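Local structure of jasmonate-induced oxygenase 2 (6LSV) at residues 175-180 with 232-236; 202-206 with 299-304; 265-269 with 279-284; 85-91 with 260-264; 270-276 with 309-315. The protein oxidises the defence hormone jasmonic acid to 12-hydroxyjasmonate with the help of iron, 2-oxoglutarate and molecular oxygen. All blocks are in the same frame, centred on the assembly; numbering follows the deposited sequence.

Interaction 1 (175-180 with 232-236); sequences LSGRIM and GMTIL. With AKG (2-oxoglutaric acid), chain C.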
# COMPACT_ATOMS: atom_id res chain seq x y z
N LEU A 175 9.91 -8.87 9.13
CA LEU A 175 10.51 -8.74 7.81
C LEU A 175 10.86 -7.29 7.50
O LEU A 175 11.90 -7.01 6.90
CB LEU A 175 9.57 -9.32 6.75
CG LEU A 175 9.88 -9.06 5.28
CD1 LEU A 175 11.26 -9.59 4.90
CD2 LEU A 175 8.80 -9.66 4.39
N SER A 176 9.99 -6.35 7.90
CA SER A 176 10.27 -4.95 7.64
C SER A 176 11.54 -4.49 8.34
O SER A 176 12.35 -3.77 7.75
CB SER A 176 9.08 -4.08 8.06
OG SER A 176 7.85 -4.60 7.60
N GLY A 177 11.73 -4.91 9.59
CA GLY A 177 12.93 -4.50 10.32
C GLY A 177 14.20 -4.93 9.61
O GLY A 177 15.18 -4.17 9.56
N ARG A 178 14.21 -6.14 9.06
CA ARG A 178 15.36 -6.60 8.29
C ARG A 178 15.52 -5.82 6.99
O ARG A 178 16.64 -5.49 6.59
CB ARG A 178 15.23 -8.10 8.01
CG ARG A 178 15.61 -8.98 9.21
CD ARG A 178 14.54 -10.02 9.53
NE ARG A 178 14.99 -10.95 10.57
CZ ARG A 178 14.92 -10.71 11.88
NH1 ARG A 178 14.40 -9.57 12.32
NH2 ARG A 178 15.36 -11.62 12.75
N ILE A 179 14.41 -5.52 6.32
CA ILE A 179 14.47 -4.74 5.08
C ILE A 179 14.95 -3.33 5.36
O ILE A 179 15.69 -2.73 4.56
CB ILE A 179 13.09 -4.75 4.39
CG1 ILE A 179 12.74 -6.14 3.88
CG2 ILE A 179 13.07 -3.73 3.25
CD1 ILE A 179 11.38 -6.22 3.22
N MET A 180 14.56 -2.76 6.51
CA MET A 180 15.03 -1.43 6.88
C MET A 180 16.55 -1.40 6.99
O MET A 180 17.17 -0.38 6.67
CB MET A 180 14.39 -1.01 8.21
CG MET A 180 12.90 -0.77 8.12
SD MET A 180 12.50 0.88 7.53
CE MET A 180 12.65 1.79 9.06
N GLY A 232 6.04 4.78 5.22
CA GLY A 232 7.44 4.44 5.08
C GLY A 232 7.72 3.45 3.97
O GLY A 232 8.28 3.81 2.93
N MET A 233 7.34 2.19 4.17
CA MET A 233 7.42 1.19 3.12
C MET A 233 6.17 0.32 3.16
O MET A 233 5.54 0.17 4.21
CB MET A 233 8.67 0.30 3.24
CG MET A 233 8.95 -0.23 4.63
SD MET A 233 10.27 -1.46 4.63
CE MET A 233 9.44 -2.85 3.87
N THR A 234 5.83 -0.23 2.01
CA THR A 234 4.70 -1.15 1.88
C THR A 234 5.22 -2.53 1.51
O THR A 234 6.04 -2.67 0.60
CB THR A 234 3.70 -0.67 0.83
OG1 THR A 234 3.32 0.68 1.11
CG2 THR A 234 2.46 -1.56 0.82
N ILE A 235 4.75 -3.54 2.23
CA ILE A 235 4.96 -4.93 1.85
C ILE A 235 3.66 -5.42 1.24
O ILE A 235 2.64 -5.54 1.94
CB ILE A 235 5.40 -5.79 3.05
CG1 ILE A 235 6.75 -5.30 3.58
CG2 ILE A 235 5.53 -7.26 2.64
CD1 ILE A 235 7.22 -6.03 4.82
N LEU A 236 3.67 -5.66 -0.06
CA LEU A 236 2.48 -5.95 -0.84
C LEU A 236 2.44 -7.42 -1.21
O LEU A 236 3.41 -7.95 -1.77
CB LEU A 236 2.44 -5.08 -2.11
CG LEU A 236 1.31 -5.22 -3.13
CD1 LEU A 236 -0.05 -4.99 -2.49
CD2 LEU A 236 1.54 -4.24 -4.27
C1 AKG C . -2.26 -0.81 -2.40
O1 AKG C . -1.16 -0.49 -1.88
O2 AKG C . -3.33 -0.62 -1.75
C2 AKG C . -2.29 -1.40 -3.81
O5 AKG C . -1.89 -0.75 -4.71
C3 AKG C . -2.81 -2.82 -4.10
C4 AKG C . -1.96 -3.46 -5.20
C5 AKG C . -2.69 -4.65 -5.82
O3 AKG C . -2.04 -5.61 -6.32
O4 AKG C . -3.94 -4.68 -5.85

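Interaction 2 (202-206 with 299-304); sequences NIGAC and FFYNPK. With JAA ({(1R,2R)-3-oxo-2-[(2Z)-pent-2-en-1-yl]cyclopentyl}acetic acid), chain D.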
# COMPACT_ATOMS: atom_id res chain seq x y z
N ASN A 202 8.88 1.52 18.56
CA ASN A 202 7.51 2.04 18.55
C ASN A 202 7.19 2.74 17.23
O ASN A 202 6.93 3.94 17.16
CB ASN A 202 7.27 2.96 19.74
CG ASN A 202 5.80 3.06 20.10
OD1 ASN A 202 5.01 2.15 19.81
ND2 ASN A 202 5.41 4.17 20.72
N ILE A 203 7.23 1.94 16.17
CA ILE A 203 6.84 2.38 14.84
C ILE A 203 5.34 2.17 14.67
O ILE A 203 4.65 1.77 15.62
CB ILE A 203 7.63 1.63 13.76
CG1 ILE A 203 7.63 0.13 14.04
CG2 ILE A 203 9.07 2.11 13.72
CD1 ILE A 203 6.45 -0.62 13.44
N GLY A 204 4.84 2.42 13.47
CA GLY A 204 3.44 2.17 13.14
C GLY A 204 3.35 1.07 12.11
O GLY A 204 4.21 0.96 11.22
N ALA A 205 2.31 0.25 12.23
CA ALA A 205 2.07 -0.84 11.28
C ALA A 205 0.57 -0.96 11.10
O ALA A 205 -0.16 -1.17 12.08
CB ALA A 205 2.66 -2.16 11.78
N CYS A 206 0.11 -0.82 9.87
CA CYS A 206 -1.30 -1.01 9.56
C CYS A 206 -1.43 -1.90 8.33
O CYS A 206 -0.46 -2.20 7.64
CB CYS A 206 -2.03 0.33 9.38
SG CYS A 206 -1.11 1.60 8.51
N PHE A 299 0.55 -4.22 3.48
CA PHE A 299 1.06 -3.98 4.82
C PHE A 299 1.90 -2.70 4.79
O PHE A 299 2.81 -2.57 3.98
CB PHE A 299 1.89 -5.17 5.28
CG PHE A 299 2.59 -4.97 6.60
CD1 PHE A 299 3.89 -4.49 6.64
CD2 PHE A 299 1.96 -5.27 7.79
CE1 PHE A 299 4.54 -4.31 7.85
CE2 PHE A 299 2.60 -5.09 9.00
CZ PHE A 299 3.89 -4.61 9.03
N PHE A 300 1.57 -1.77 5.68
CA PHE A 300 2.24 -0.47 5.74
C PHE A 300 3.14 -0.43 6.98
O PHE A 300 2.66 -0.62 8.10
CB PHE A 300 1.23 0.67 5.78
CG PHE A 300 0.25 0.66 4.63
CD1 PHE A 300 0.69 0.80 3.32
CD2 PHE A 300 -1.10 0.51 4.87
CE1 PHE A 300 -0.22 0.79 2.27
CE2 PHE A 300 -2.00 0.51 3.82
CZ PHE A 300 -1.56 0.65 2.52
N TYR A 301 4.42 -0.17 6.76
CA TYR A 301 5.40 -0.01 7.83
C TYR A 301 5.75 1.48 7.91
O TYR A 301 6.39 2.02 7.01
CB TYR A 301 6.64 -0.86 7.56
CG TYR A 301 7.57 -1.02 8.74
CD1 TYR A 301 7.26 -1.88 9.78
CD2 TYR A 301 8.76 -0.31 8.80
CE1 TYR A 301 8.12 -2.04 10.85
CE2 TYR A 301 9.62 -0.46 9.87
CZ TYR A 301 9.30 -1.32 10.89
OH TYR A 301 10.15 -1.47 11.96
N ASN A 302 5.33 2.12 9.00
CA ASN A 302 5.35 3.57 9.01
C ASN A 302 6.18 4.10 10.17
O ASN A 302 6.34 3.43 11.20
CB ASN A 302 3.93 4.13 9.12
CG ASN A 302 3.06 3.72 7.95
OD1 ASN A 302 3.53 3.63 6.81
ND2 ASN A 302 1.78 3.46 8.21
N PRO A 303 6.74 5.30 10.04
CA PRO A 303 7.38 5.94 11.19
C PRO A 303 6.35 6.33 12.23
O PRO A 303 5.19 6.58 11.91
CB PRO A 303 8.06 7.17 10.59
CG PRO A 303 7.30 7.46 9.34
CD PRO A 303 6.83 6.13 8.82
N LYS A 304 6.79 6.36 13.49
CA LYS A 304 5.97 6.90 14.57
C LYS A 304 5.35 8.24 14.14
O LYS A 304 6.05 9.15 13.71
CB LYS A 304 6.83 7.07 15.82
CG LYS A 304 6.06 7.31 17.10
CD LYS A 304 6.99 7.23 18.31
CE LYS A 304 6.26 7.59 19.60
NZ LYS A 304 5.67 8.95 19.54
O01 JAA D . -6.78 3.20 3.21
O02 JAA D . -2.09 5.53 6.84
O03 JAA D . -3.38 7.28 6.85
C04 JAA D . -4.38 4.88 4.89
C05 JAA D . -5.03 4.57 3.44
C06 JAA D . -5.59 5.32 5.76
C07 JAA D . -6.72 4.91 5.07
C08 JAA D . -6.20 4.08 3.76
C09 JAA D . -4.17 3.51 2.62
C10 JAA D . -3.41 5.93 4.83
C11 JAA D . -3.09 4.22 1.81
C12 JAA D . -2.94 6.27 6.25
C13 JAA D . -2.89 3.96 0.53
C14 JAA D . -3.75 2.93 -0.21
C15 JAA D . -4.32 3.57 -1.48

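Interaction 3 (265-269 with 279-284); sequences VNIGD and YKSVEH. With AKG (2-oxoglutaric acid), chain C.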
# COMPACT_ATOMS: atom_id res chain seq x y z
N VAL A 265 8.16 -5.09 -2.26
CA VAL A 265 8.51 -4.07 -1.29
C VAL A 265 8.41 -2.72 -1.99
O VAL A 265 9.12 -2.47 -2.96
CB VAL A 265 9.91 -4.30 -0.70
CG1 VAL A 265 10.21 -3.31 0.40
CG2 VAL A 265 10.03 -5.73 -0.18
N ASN A 266 7.51 -1.87 -1.50
CA ASN A 266 7.32 -0.54 -2.07
C ASN A 266 7.98 0.50 -1.18
O ASN A 266 7.73 0.53 0.03
CB ASN A 266 5.83 -0.22 -2.22
CG ASN A 266 5.18 -0.93 -3.39
OD1 ASN A 266 5.87 -1.47 -4.27
ND2 ASN A 266 3.85 -0.94 -3.42
N ILE A 267 8.83 1.33 -1.78
CA ILE A 267 9.29 2.53 -1.09
C ILE A 267 8.11 3.48 -0.94
O ILE A 267 7.41 3.78 -1.92
CB ILE A 267 10.44 3.18 -1.86
CG1 ILE A 267 11.64 2.23 -1.98
CG2 ILE A 267 10.85 4.50 -1.21
CD1 ILE A 267 12.37 1.99 -0.67
N GLY A 268 7.87 3.95 0.28
CA GLY A 268 6.80 4.89 0.51
C GLY A 268 7.28 6.34 0.48
O GLY A 268 8.47 6.63 0.38
N ASP A 269 6.30 7.25 0.59
CA ASP A 269 6.60 8.68 0.55
C ASP A 269 7.54 9.08 1.68
O ASP A 269 8.41 9.94 1.49
CB ASP A 269 5.30 9.49 0.63
CG ASP A 269 4.65 9.69 -0.73
OD1 ASP A 269 5.25 9.26 -1.75
OD2 ASP A 269 3.55 10.28 -0.78
N TYR A 279 16.11 7.57 -2.60
CA TYR A 279 15.10 6.56 -2.88
C TYR A 279 13.83 7.24 -3.36
O TYR A 279 13.45 8.29 -2.84
CB TYR A 279 14.81 5.72 -1.64
CG TYR A 279 15.97 4.88 -1.15
CD1 TYR A 279 17.00 4.51 -2.00
CD2 TYR A 279 16.03 4.45 0.17
CE1 TYR A 279 18.06 3.75 -1.55
CE2 TYR A 279 17.08 3.69 0.62
CZ TYR A 279 18.09 3.34 -0.24
OH TYR A 279 19.14 2.58 0.21
N LYS A 280 13.19 6.66 -4.36
CA LYS A 280 11.95 7.18 -4.90
C LYS A 280 10.80 6.27 -4.51
O LYS A 280 10.94 5.05 -4.51
CB LYS A 280 12.01 7.31 -6.42
CG LYS A 280 13.07 8.30 -6.90
CD LYS A 280 12.80 9.70 -6.37
CE LYS A 280 13.78 10.70 -6.96
NZ LYS A 280 14.20 10.31 -8.33
N SER A 281 9.66 6.87 -4.16
CA SER A 281 8.47 6.08 -3.88
C SER A 281 7.81 5.69 -5.20
O SER A 281 7.62 6.53 -6.08
CB SER A 281 7.49 6.85 -2.99
OG SER A 281 7.04 8.04 -3.62
N VAL A 282 7.49 4.40 -5.35
CA VAL A 282 6.87 3.92 -6.58
C VAL A 282 5.44 4.43 -6.68
O VAL A 282 4.72 4.54 -5.68
CB VAL A 282 6.92 2.38 -6.63
CG1 VAL A 282 6.17 1.77 -5.45
CG2 VAL A 282 6.34 1.88 -7.95
N GLU A 283 5.03 4.78 -7.89
CA GLU A 283 3.65 5.13 -8.20
C GLU A 283 2.98 3.92 -8.83
O GLU A 283 3.48 3.37 -9.82
CB GLU A 283 3.60 6.33 -9.13
CG GLU A 283 2.20 6.82 -9.45
CD GLU A 283 2.20 8.05 -10.33
OE1 GLU A 283 3.25 8.36 -10.93
OE2 GLU A 283 1.14 8.71 -10.43
N HIS A 284 1.85 3.50 -8.26
CA HIS A 284 1.17 2.31 -8.76
C HIS A 284 -0.32 2.55 -8.86
O HIS A 284 -0.87 3.53 -8.33
CB HIS A 284 1.46 1.08 -7.89
CG HIS A 284 1.51 1.38 -6.42
ND1 HIS A 284 2.59 1.99 -5.83
CD2 HIS A 284 0.62 1.13 -5.43
CE1 HIS A 284 2.36 2.12 -4.53
NE2 HIS A 284 1.17 1.61 -4.27
C1 AKG C . -2.26 -0.81 -2.40
O1 AKG C . -1.16 -0.49 -1.88
O2 AKG C . -3.33 -0.62 -1.75
C2 AKG C . -2.29 -1.40 -3.81
O5 AKG C . -1.89 -0.75 -4.71
C3 AKG C . -2.81 -2.82 -4.10
C4 AKG C . -1.96 -3.46 -5.20
C5 AKG C . -2.69 -4.65 -5.82
O3 AKG C . -2.04 -5.61 -6.32
O4 AKG C . -3.94 -4.68 -5.85
O HOH W 1 5.00 3.66 -2.78

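Interaction 4 (85-91 with 260-264); sequences VKPELMD and PHAFI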
# COMPACT_ATOMS: atom_id res chain seq x y z
N VAL A 85 8.84 -15.76 5.76
CA VAL A 85 7.41 -15.86 5.99
C VAL A 85 6.91 -17.14 5.34
O VAL A 85 7.30 -17.47 4.21
CB VAL A 85 6.66 -14.63 5.43
CG1 VAL A 85 5.18 -14.71 5.78
CG2 VAL A 85 7.27 -13.36 5.99
N LYS A 86 6.08 -17.88 6.05
CA LYS A 86 5.66 -19.19 5.58
C LYS A 86 4.74 -19.04 4.38
O LYS A 86 3.80 -18.25 4.42
CB LYS A 86 4.95 -19.96 6.70
CG LYS A 86 5.87 -20.73 7.64
CD LYS A 86 6.89 -19.83 8.33
CE LYS A 86 8.20 -20.57 8.60
NZ LYS A 86 9.29 -19.64 9.00
N PRO A 87 5.00 -19.77 3.28
CA PRO A 87 4.08 -19.71 2.14
C PRO A 87 2.64 -20.07 2.49
O PRO A 87 1.71 -19.45 1.95
CB PRO A 87 4.69 -20.72 1.16
CG PRO A 87 6.13 -20.65 1.45
CD PRO A 87 6.24 -20.47 2.94
N GLU A 88 2.43 -21.04 3.37
CA GLU A 88 1.06 -21.36 3.76
C GLU A 88 0.42 -20.21 4.52
O GLU A 88 -0.80 -20.01 4.41
CB GLU A 88 1.01 -22.65 4.59
CG GLU A 88 1.95 -22.65 5.78
CD GLU A 88 3.28 -23.32 5.47
OE1 GLU A 88 3.89 -23.88 6.41
OE2 GLU A 88 3.72 -23.28 4.30
N LEU A 89 1.20 -19.45 5.29
CA LEU A 89 0.66 -18.28 5.96
C LEU A 89 0.29 -17.20 4.95
O LEU A 89 -0.75 -16.54 5.09
CB LEU A 89 1.65 -17.74 6.99
CG LEU A 89 1.24 -16.46 7.72
CD1 LEU A 89 -0.05 -16.67 8.49
CD2 LEU A 89 2.35 -16.00 8.66
N MET A 90 1.13 -17.00 3.93
CA MET A 90 0.83 -16.02 2.89
C MET A 90 -0.49 -16.34 2.19
O MET A 90 -1.30 -15.44 1.93
CB MET A 90 1.96 -15.97 1.87
CG MET A 90 3.31 -15.61 2.45
SD MET A 90 4.60 -15.68 1.19
CE MET A 90 4.24 -14.20 0.25
N ASP A 91 -0.72 -17.61 1.89
CA ASP A 91 -1.94 -18.00 1.20
C ASP A 91 -3.15 -18.01 2.14
O ASP A 91 -4.26 -17.65 1.73
CB ASP A 91 -1.76 -19.36 0.53
CG ASP A 91 -0.60 -19.37 -0.45
OD1 ASP A 91 -0.58 -18.51 -1.35
OD2 ASP A 91 0.29 -20.24 -0.32
N PRO A 260 5.42 -16.43 -7.27
CA PRO A 260 4.81 -17.23 -6.19
C PRO A 260 5.48 -17.02 -4.84
O PRO A 260 6.70 -17.17 -4.70
CB PRO A 260 4.99 -18.67 -6.69
CG PRO A 260 5.79 -18.60 -7.96
CD PRO A 260 5.62 -17.22 -8.49
N HIS A 261 4.66 -16.68 -3.84
CA HIS A 261 5.08 -16.56 -2.44
C HIS A 261 6.22 -15.57 -2.26
O HIS A 261 6.98 -15.66 -1.28
CB HIS A 261 5.43 -17.92 -1.85
CG HIS A 261 4.31 -18.90 -1.92
ND1 HIS A 261 4.30 -19.96 -2.80
CD2 HIS A 261 3.13 -18.95 -1.26
CE1 HIS A 261 3.18 -20.64 -2.65
NE2 HIS A 261 2.45 -20.05 -1.72
N ALA A 262 6.36 -14.64 -3.18
CA ALA A 262 7.20 -13.47 -3.01
C ALA A 262 6.34 -12.29 -2.56
O ALA A 262 5.12 -12.27 -2.74
CB ALA A 262 7.93 -13.13 -4.31
N PHE A 263 7.00 -11.31 -1.95
CA PHE A 263 6.40 -10.02 -1.66
C PHE A 263 6.97 -8.98 -2.62
O PHE A 263 8.03 -9.17 -3.22
CB PHE A 263 6.67 -9.57 -0.22
CG PHE A 263 5.94 -10.37 0.81
CD1 PHE A 263 4.57 -10.26 0.96
CD2 PHE A 263 6.64 -11.21 1.66
CE1 PHE A 263 3.91 -10.98 1.93
CE2 PHE A 263 5.99 -11.94 2.63
CZ PHE A 263 4.61 -11.82 2.77
N ILE A 264 6.24 -7.88 -2.77
CA ILE A 264 6.76 -6.69 -3.42
C ILE A 264 6.95 -5.64 -2.34
O ILE A 264 6.03 -5.35 -1.57
CB ILE A 264 5.83 -6.20 -4.54
CG1 ILE A 264 5.90 -7.15 -5.74
CG2 ILE A 264 6.22 -4.79 -4.97
CD1 ILE A 264 4.74 -7.04 -6.69

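Interaction 5 (270-276 with 309-315); sequences QIQILSN and IQPLQEL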
# COMPACT_ATOMS: atom_id res chain seq x y z
N GLN A 270 7.39 8.47 2.85
CA GLN A 270 8.21 8.86 4.00
C GLN A 270 9.68 8.52 3.79
O GLN A 270 10.56 9.27 4.23
CB GLN A 270 7.68 8.20 5.27
CG GLN A 270 6.29 8.67 5.67
CD GLN A 270 6.16 10.18 5.65
OE1 GLN A 270 6.92 10.89 6.31
NE2 GLN A 270 5.20 10.69 4.89
N ILE A 271 9.97 7.40 3.12
CA ILE A 271 11.37 7.05 2.89
C ILE A 271 11.97 7.91 1.78
O ILE A 271 13.15 8.27 1.86
CB ILE A 271 11.49 5.55 2.59
CG1 ILE A 271 11.21 4.74 3.86
CG2 ILE A 271 12.87 5.20 2.05
CD1 ILE A 271 11.51 3.26 3.74
N GLN A 272 11.18 8.27 0.77
CA GLN A 272 11.68 9.22 -0.23
C GLN A 272 12.13 10.51 0.43
O GLN A 272 13.17 11.08 0.06
CB GLN A 272 10.61 9.50 -1.29
CG GLN A 272 10.95 10.69 -2.20
CD GLN A 272 10.13 10.73 -3.49
OE1 GLN A 272 9.66 9.71 -3.98
NE2 GLN A 272 9.98 11.93 -4.04
N ILE A 273 11.38 10.98 1.43
CA ILE A 273 11.74 12.20 2.14
C ILE A 273 12.99 11.99 2.99
O ILE A 273 13.89 12.83 3.01
CB ILE A 273 10.55 12.70 2.98
CG1 ILE A 273 9.36 13.03 2.09
CG2 ILE A 273 10.95 13.92 3.81
CD1 ILE A 273 8.03 12.92 2.79
N LEU A 274 13.06 10.86 3.70
CA LEU A 274 14.22 10.59 4.55
C LEU A 274 15.49 10.45 3.73
O LEU A 274 16.55 10.97 4.11
CB LEU A 274 13.97 9.34 5.39
CG LEU A 274 13.09 9.54 6.63
CD1 LEU A 274 12.68 8.21 7.23
CD2 LEU A 274 13.80 10.39 7.67
N SER A 275 15.42 9.76 2.60
CA SER A 275 16.57 9.59 1.72
C SER A 275 16.89 10.85 0.92
O SER A 275 17.70 10.78 -0.00
CB SER A 275 16.35 8.41 0.78
OG SER A 275 15.33 8.69 -0.17
N ASN A 276 16.26 11.99 1.25
CA ASN A 276 16.40 13.23 0.49
C ASN A 276 16.24 12.98 -1.01
O ASN A 276 17.00 13.50 -1.83
CB ASN A 276 17.74 13.92 0.79
CG ASN A 276 17.70 15.42 0.49
OD1 ASN A 276 16.64 16.04 0.51
ND2 ASN A 276 18.86 16.00 0.21
N ILE A 309 9.18 14.21 10.20
CA ILE A 309 9.98 13.53 9.19
C ILE A 309 10.62 14.58 8.29
O ILE A 309 9.93 15.49 7.79
CB ILE A 309 9.11 12.56 8.37
CG1 ILE A 309 8.60 11.42 9.25
CG2 ILE A 309 9.89 12.03 7.17
CD1 ILE A 309 9.70 10.61 9.90
N GLN A 310 11.92 14.46 8.08
CA GLN A 310 12.64 15.35 7.18
C GLN A 310 13.82 14.58 6.61
O GLN A 310 14.17 13.50 7.10
CB GLN A 310 13.11 16.62 7.89
CG GLN A 310 13.87 16.40 9.18
CD GLN A 310 14.38 17.70 9.77
OE1 GLN A 310 14.90 18.55 9.05
NE2 GLN A 310 14.21 17.87 11.07
N PRO A 311 14.45 15.09 5.55
CA PRO A 311 15.64 14.43 5.01
C PRO A 311 16.70 14.21 6.08
O PRO A 311 17.00 15.11 6.87
CB PRO A 311 16.12 15.40 3.93
CG PRO A 311 14.89 16.10 3.49
CD PRO A 311 14.00 16.20 4.69
N LEU A 312 17.26 13.00 6.11
CA LEU A 312 18.29 12.69 7.09
C LEU A 312 19.46 13.65 6.95
O LEU A 312 19.86 14.01 5.84
CB LEU A 312 18.77 11.25 6.91
CG LEU A 312 17.78 10.15 7.30
CD1 LEU A 312 18.18 8.81 6.68
CD2 LEU A 312 17.69 10.03 8.82
N GLN A 313 19.99 14.10 8.09
CA GLN A 313 21.07 15.07 8.06
C GLN A 313 22.34 14.48 7.47
O GLN A 313 23.16 15.21 6.90
CB GLN A 313 21.33 15.61 9.46
CG GLN A 313 21.62 14.55 10.50
CD GLN A 313 21.58 15.09 11.91
OE1 GLN A 313 21.08 16.20 12.14
NE2 GLN A 313 22.10 14.33 12.86
N GLU A 314 22.52 13.16 7.59
CA GLU A 314 23.71 12.51 7.05
C GLU A 314 23.82 12.68 5.54
O GLU A 314 24.93 12.68 4.99
CB GLU A 314 23.71 11.02 7.40
CG GLU A 314 24.10 10.70 8.83
CD GLU A 314 22.93 10.79 9.80
OE1 GLU A 314 21.85 11.28 9.39
OE2 GLU A 314 23.09 10.38 10.97
N LEU A 315 22.69 12.82 4.84
CA LEU A 315 22.67 12.86 3.39
C LEU A 315 22.61 14.27 2.84
O LEU A 315 22.43 14.45 1.63
CB LEU A 315 21.50 12.04 2.86
CG LEU A 315 21.32 10.66 3.50
CD1 LEU A 315 19.94 10.12 3.17
CD2 LEU A 315 22.41 9.69 3.04

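Interaction 1 (175-180 with 232-236)
Met233 and Ile235 sit on the face of the major sheet that the long helix 161-186 covers, a helix-on-sheet layer that backs the double-stranded β-helix core of this dioxygenase. They point at the helix from alternate positions of strand 233-237 and meet Leu175, Ser176, Ile179 and Met180, whose side chains line one side of the helix. The methionine does its work with its end. Its CG stands between the backbone N and the carbonyl carbon (chi1 47°), and the bend at chi3 (-73°) lays CE against Ile179, 3.8 Å from CG2 and 3.9 Å from CD1. Met233 SD meets Met180 SD at 4.3 Å, sulfur beside sulfur. Ile235 reaches out through CD1, which lies 4.0 Å from Leu175 CD2 and also abuts Ser176 OG. That hydroxyl is already bonded to Leu172 O one turn earlier, so a polar atom can lie within an otherwise apolar seam. Thr234 and Leu236 face the other way: Leu236 CD1 lies 3.7 Å from C4 of 2-oxoglutarate, so one short strand serves both the packing layer and the cosubstrate pocket. Gly232 and Met233 together face Tyr301 as a classic β bulge at the strand's start. Strands 294-302 and 263-267 flank the strand, and the helix spans all three, Ser176 leaning on Phe299 and Tyr301, and Ile179 on Val265.

Interaction 2 (202-206 with 299-304)
Cys206 and Phe300 face each other as a hydrogen-bonded antiparallel pair, and the cysteine sulfur comes to the edge of the ring: SG lies 5.0 Å from the Phe300 ring centroid, 75° off the ring normal. The torsion of Cys206 (chi1 39°) keeps SG between its backbone N and carbonyl carbon, where it also comes within 3.4 Å of Asn302 ND2. The far end of the same ring meets the substrate, with Phe300 CZ 3.9 Å from jasmonate C09. The other face of the sheet carries Ala205 and Tyr301, a non-hydrogen-bonded pair. Here Ala205 CB touches Phe299 CZ at 3.9 Å, while Ile203 runs at about a right angle to the tyrosine, its CD1 3.4 Å from Tyr301 CE1. Four backbone bonds join the strands, two between Gly204 and Asn302 and two between Cys206 and Phe300; the straightest, Phe300 N to Cys206 O, spans 2.9 Å. These strands are inner neighbours in the major sheet of the double-stranded β-helix, the Cys206 and Phe300 face turned to the jasmonate pocket, with strands 137-144 and 233-237 flanking them. Helix 161-186 lies over Phe299 and Tyr301, and Gln195 of helix 193-197 bonds the tyrosine hydroxyl.

Interaction 3 (265-269 with 279-284)
With chi1 at 38°, the imidazole of His284 stands between its own backbone N and carbonyl carbon, while Asn266, its CG anti to the carbonyl carbon (-76°), brings its amide to meet it from the opposite direction. Asn266 ND2 settles over one face of the ring, toward the rim, 3.6 Å from His284 CE1, with amide and ring planes 32° apart. The other end of that amide is packed by Val282, whose CG1 touches Asn266 OD1 at 3.5 Å. The ring so bordered belongs to the facial triad of two histidines and one carboxylate: His284 holds the iron together with His227 and Asp229, and its CD2 edge faces the cosubstrate, 3.2 Å from 2-oxoglutarate O5. His284 ND1 makes a weak bond to Val282 O. A water donates to Val282 O at 3.0 Å and to Ile267 O at 2.6 Å, bridging the segments. Further along, Ser281 lies against the end of strand 263-267, where Val282 N makes a weak bond to Ile267 O, and Ile267 CB rests on Lys280 O. Just past Gly268, the N-cap of helix 269-274, Asp269 OD1 lies 2.9 Å from Ser281 OG and is also bonded by Ser228, while its OD2 is held by Tyr332.

Interaction 4 (85-91 with 260-264)
A His-carboxylate hydrogen bond and a Met-aromatic contact, made by Asp91 with His261 and by Met90 with Phe263, tie the first turn of helix 87-102 to the chain entering strand 263-267. His261 NE2 donates to Asp91 OD2 over 2.6 Å, using the oxygen's syn lone pair; the acceptor lies in the imidazole plane, although carboxylate and ring are turned 73° against each other. Asp91 OD1 is paired with Arg94, a second charge that would be expected to favour the ionised carboxylate. Over one face of the same imidazole lies Pro87, its CB 3.6 Å from the His261 centroid in a CH-π contact. The contact joins a helix of the N-terminal region to an inner strand of the major sheet, with the Phe263 side chain about 13 Å from the iron. Met90 reaches across to that strand: its chain, bent at chi3 (74°), sets CE over the Phe263 ring, 3.6 Å from the centroid, while SD passes 3.4 Å from His261 O. Val85 takes the ring's edge, CG2 meeting Phe263 CE2 at 3.9 Å. Phe263 also packs on Tyr168 and Leu175 of helix 161-186, and His83 donates to the carbonyl of His261.

Interaction 5 (270-276 with 309-315)
The amide of Asn276 lies beside the pyrrolidine ring of Pro311, while the amide of Gln270, at the far end of the contact, meets Ile309. Asn276 OD1 is 3.5 Å from both CB and CG of Pro311, and the amide is held by Leu323 N and Pro321 O beyond. Gln270, bent at chi2 (-48°), turns OE1 toward Ile309 CG2 at 3.3 Å, with its NE2 bonded to Pro230 O. Between these amides the packing is aliphatic: Ile273 CG2 touches Pro311 CD at 3.9 Å, and Leu274 CD2 meets Leu312 CG at 4.0 Å. Past the helix end, Leu315 CD1 rests on Ser275. One nearly straight hydrogen bond crosses, Leu312 N to Leu274 O at 2.9 Å, arriving on a lone pair. The carbonyl it uses belongs to the last turn of helix 269-274, which closes in a Schellman motif with Asn276, at positive phi, as its C-prime residue; the segment 309-315 runs past this helix end.

Interactions 1, 2 and 3 form the buried core, and their strands 204-212, 294-302, 233-237 and 263-267 lie side by side in one sheet. Interaction 1 seals its helix-covered face by mainly apolar side-chain packing, interaction 2 is backbone pairing between strands at the substrate pocket, and interaction 3 is polar and reaches the iron. Interaction 4 begins the strand that interaction 3 ends, but lies partly buried, toward the surface, where a histidine-carboxylate bond joins sulfur and ring contacts. Interaction 5, also mostly buried though far from the chain's centre, follows from the helix after that strand; Gln272 there bonds Ser281 of interaction 3, and its Ile309 packs on Pro303 of interaction 2.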